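PDB 2HX0: putative DNA-binding protein from Salmonella choleraesuis, which binds a magnesium ion and is assigned a DNA-binding role, as in its family, though its cellular function is not established. Local coordinates for residues 34-37 with 38-42. The protein carries 2 engineered substitutions. Residues are numbered along the deposited sequence; the frame is centred on the assembly and turned at random.
Sequences QLHA and FVQQN
The carbonyl oxygen of Ala37 accepts the backbone N-H of Gln41, with Gln41 N to Ala37 O only 2.8 Å apart, the shortest of four successive i to i+4 bonds that define this run as regular alpha-helix. Phe38, Val39 and Gln40 donate in the same way to the backbone oxygens of Gln34, Leu35 and His36, respectively, and all four bonds are fairly straight. The distinctive side-chain contact is one turn long, between His36 and Gln40. The two side chains run side by side in the same direction, and the methylene CG of Gln40 sits over one face of the imidazole, 4.0 Å from the centroid of the His36 ring, a CH-pi contact. Its closest ring atom is His36 CE1, 3.6 Å from Gln40 CG. The first torsions bring this about: His36 CG is anti to its own N (chi1 -173°), while Gln40 CG lies beside its backbone N (chi1 -78°). A bend at chi2 then leads the Gln40 amide alongside the ring, its plane 31° from that of the imidazole. Histidine and glutamine suit these positions because each has an N-H, on NE2, that can point at the Leu87 carbonyl, though both bonds are weak. Branched Val39 and Leu35 are buried, as expected of aliphatic residues on the inner side of a surface helix, whereas small Ala37 and long polar Gln41 suit its exposed side. Within the PCC domain, helix 31-42 lies beside strand 15-25, outermost in the chain's large antiparallel sheet, with the Leu35 side chain about 13 Å from the magnesium ion: Gln34 touches Leu25, Phe38 packs on Leu23, Tyr21 (rings nearly perpendicular) and Asn14 of the second subunit, while Val39 rests on Leu87 between strands 75-86 and 89-97.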
ATOM      1  N   GLN A  34      -4.941   1.253 -19.441  1.00 11.84           N
ATOM      2  CA  GLN A  34      -4.665   2.635 -19.063  1.00 11.21           C
ATOM      3  C   GLN A  34      -3.310   2.773 -18.380  1.00 10.48           C
ATOM      4  O   GLN A  34      -2.599   3.750 -18.604  1.00 10.19           O
ATOM      5  CB  GLN A  34      -5.761   3.173 -18.141  1.00 10.20           C
ATOM      6  CG  GLN A  34      -7.019   3.613 -18.870  1.00 12.67           C
ATOM      7  CD  GLN A  34      -6.743   4.667 -19.931  1.00 12.62           C
ATOM      8  OE1 GLN A  34      -6.114   5.696 -19.663  1.00 13.64           O
ATOM      9  NE2 GLN A  34      -7.221   4.418 -21.145  1.00 16.35           N
ATOM     10  N   LEU A  35      -2.957   1.803 -17.544  1.00 11.29           N
ATOM     11  CA  LEU A  35      -1.671   1.852 -16.861  1.00 11.78           C
ATOM     12  C   LEU A  35      -0.551   1.750 -17.887  1.00 12.57           C
ATOM     13  O   LEU A  35       0.428   2.491 -17.822  1.00 12.40           O
ATOM     14  CB  LEU A  35      -1.550   0.714 -15.840  1.00 14.39           C
ATOM     15  CG  LEU A  35      -2.356   0.868 -14.546  1.00 15.19           C
ATOM     16  CD1 LEU A  35      -2.160  -0.371 -13.676  1.00 13.66           C
ATOM     17  CD2 LEU A  35      -1.904   2.117 -13.801  1.00 18.93           C
ATOM     18  N   HIS A  36      -0.705   0.841 -18.848  1.00 12.92           N
ATOM     19  CA  HIS A  36       0.317   0.674 -19.873  1.00 13.40           C
ATOM     20  C   HIS A  36       0.414   1.929 -20.734  1.00 12.81           C
ATOM     21  O   HIS A  36       1.501   2.332 -21.139  1.00 12.81           O
ATOM     22  CB  HIS A  36       0.014  -0.544 -20.748  1.00 18.32           C
ATOM     23  CG  HIS A  36       1.109  -0.870 -21.712  1.00 20.21           C
ATOM     24  ND1 HIS A  36       1.013  -0.618 -23.064  1.00 22.48           N
ATOM     25  CD2 HIS A  36       2.342  -1.392 -21.514  1.00 21.05           C
ATOM     26  CE1 HIS A  36       2.139  -0.973 -23.657  1.00 20.03           C
ATOM     27  NE2 HIS A  36       2.963  -1.445 -22.739  1.00 21.90           N
ATOM     28  N   ALA A  37      -0.724   2.554 -21.013  1.00 12.35           N
ATOM     29  CA  ALA A  37      -0.713   3.772 -21.813  1.00 11.56           C
ATOM     30  C   ALA A  37       0.066   4.864 -21.086  1.00 11.33           C
ATOM     31  O   ALA A  37       0.819   5.614 -21.702  1.00 11.74           O
ATOM     32  CB  ALA A  37      -2.135   4.245 -22.087  1.00 10.69           C
ATOM     33  N   PHE A  38      -0.121   4.953 -19.772  1.00 12.38           N
ATOM     34  CA  PHE A  38       0.575   5.960 -18.980  1.00 12.17           C
ATOM     35  C   PHE A  38       2.074   5.665 -18.959  1.00 11.86           C
ATOM     36  O   PHE A  38       2.905   6.574 -19.031  1.00 12.52           O
ATOM     37  CB  PHE A  38       0.032   5.973 -17.554  1.00 13.13           C
ATOM     38  CG  PHE A  38       0.402   7.203 -16.778  1.00 16.34           C
ATOM     39  CD1 PHE A  38      -0.297   8.392 -16.966  1.00 17.84           C
ATOM     40  CD2 PHE A  38       1.459   7.183 -15.873  1.00 17.87           C
ATOM     41  CE1 PHE A  38       0.047   9.550 -16.263  1.00 19.91           C
ATOM     42  CE2 PHE A  38       1.818   8.336 -15.160  1.00 19.51           C
ATOM     43  CZ  PHE A  38       1.109   9.522 -15.355  1.00 21.33           C
ATOM     44  N   VAL A  39       2.419   4.391 -18.849  1.00 10.56           N
ATOM     45  CA  VAL A  39       3.821   3.994 -18.849  1.00 11.19           C
ATOM     46  C   VAL A  39       4.468   4.364 -20.180  1.00 11.69           C
ATOM     47  O   VAL A  39       5.589   4.871 -20.213  1.00 12.48           O
ATOM     48  CB  VAL A  39       3.964   2.481 -18.614  1.00 13.33           C
ATOM     49  CG1 VAL A  39       5.357   2.017 -19.001  1.00 14.49           C
ATOM     50  CG2 VAL A  39       3.704   2.173 -17.150  1.00 14.94           C
ATOM     51  N   GLN A  40       3.754   4.119 -21.276  1.00 11.91           N
ATOM     52  CA  GLN A  40       4.269   4.437 -22.600  1.00 13.39           C
ATOM     53  C   GLN A  40       4.375   5.941 -22.801  1.00 12.18           C
ATOM     54  O   GLN A  40       5.368   6.436 -23.324  1.00 13.63           O
ATOM     55  CB  GLN A  40       3.368   3.837 -23.681  1.00 17.44           C
ATOM     56  CG  GLN A  40       3.578   2.350 -23.906  1.00 21.81           C
ATOM     57  CD  GLN A  40       4.975   2.040 -24.424  1.00 25.41           C
ATOM     58  OE1 GLN A  40       5.442   2.651 -25.386  1.00 26.51           O
ATOM     59  NE2 GLN A  40       5.645   1.083 -23.789  1.00 27.19           N
ATOM     60  N   GLN A  41       3.351   6.671 -22.378  1.00 12.27           N
ATOM     61  CA  GLN A  41       3.367   8.116 -22.544  1.00 14.50           C
ATOM     62  C   GLN A  41       4.554   8.776 -21.858  1.00 13.96           C
ATOM     63  O   GLN A  41       5.140   9.722 -22.386  1.00 15.47           O
ATOM     64  CB  GLN A  41       2.081   8.741 -22.009  1.00 18.61           C
ATOM     65  CG  GLN A  41       2.144  10.261 -21.983  1.00 23.98           C
ATOM     66  CD  GLN A  41       0.825  10.917 -21.653  1.00 25.82           C
ATOM     67  OE1 GLN A  41       0.750  12.139 -21.528  1.00 28.76           O
ATOM     68  NE2 GLN A  41      -0.226  10.116 -21.515  1.00 24.15           N
ATOM     69  N   ASN A  42       4.908   8.269 -20.683  1.00 14.07           N
ATOM     70  CA  ASN A  42       6.007   8.840 -19.920  1.00 13.70           C
ATOM     71  C   ASN A  42       7.294   8.026 -19.969  1.00 13.46           C
ATOM     72  O   ASN A  42       8.263   8.353 -19.282  1.00 15.36           O
ATOM     73  CB  ASN A  42       5.566   9.036 -18.469  1.00 14.39           C
ATOM     74  CG  ASN A  42       4.401   9.992 -18.345  1.00 15.39           C
ATOM     75  OD1 ASN A  42       3.251   9.580 -18.191  1.00 18.88           O
ATOM     76  ND2 ASN A  42       4.691  11.280 -18.434  1.00 15.71           N
TER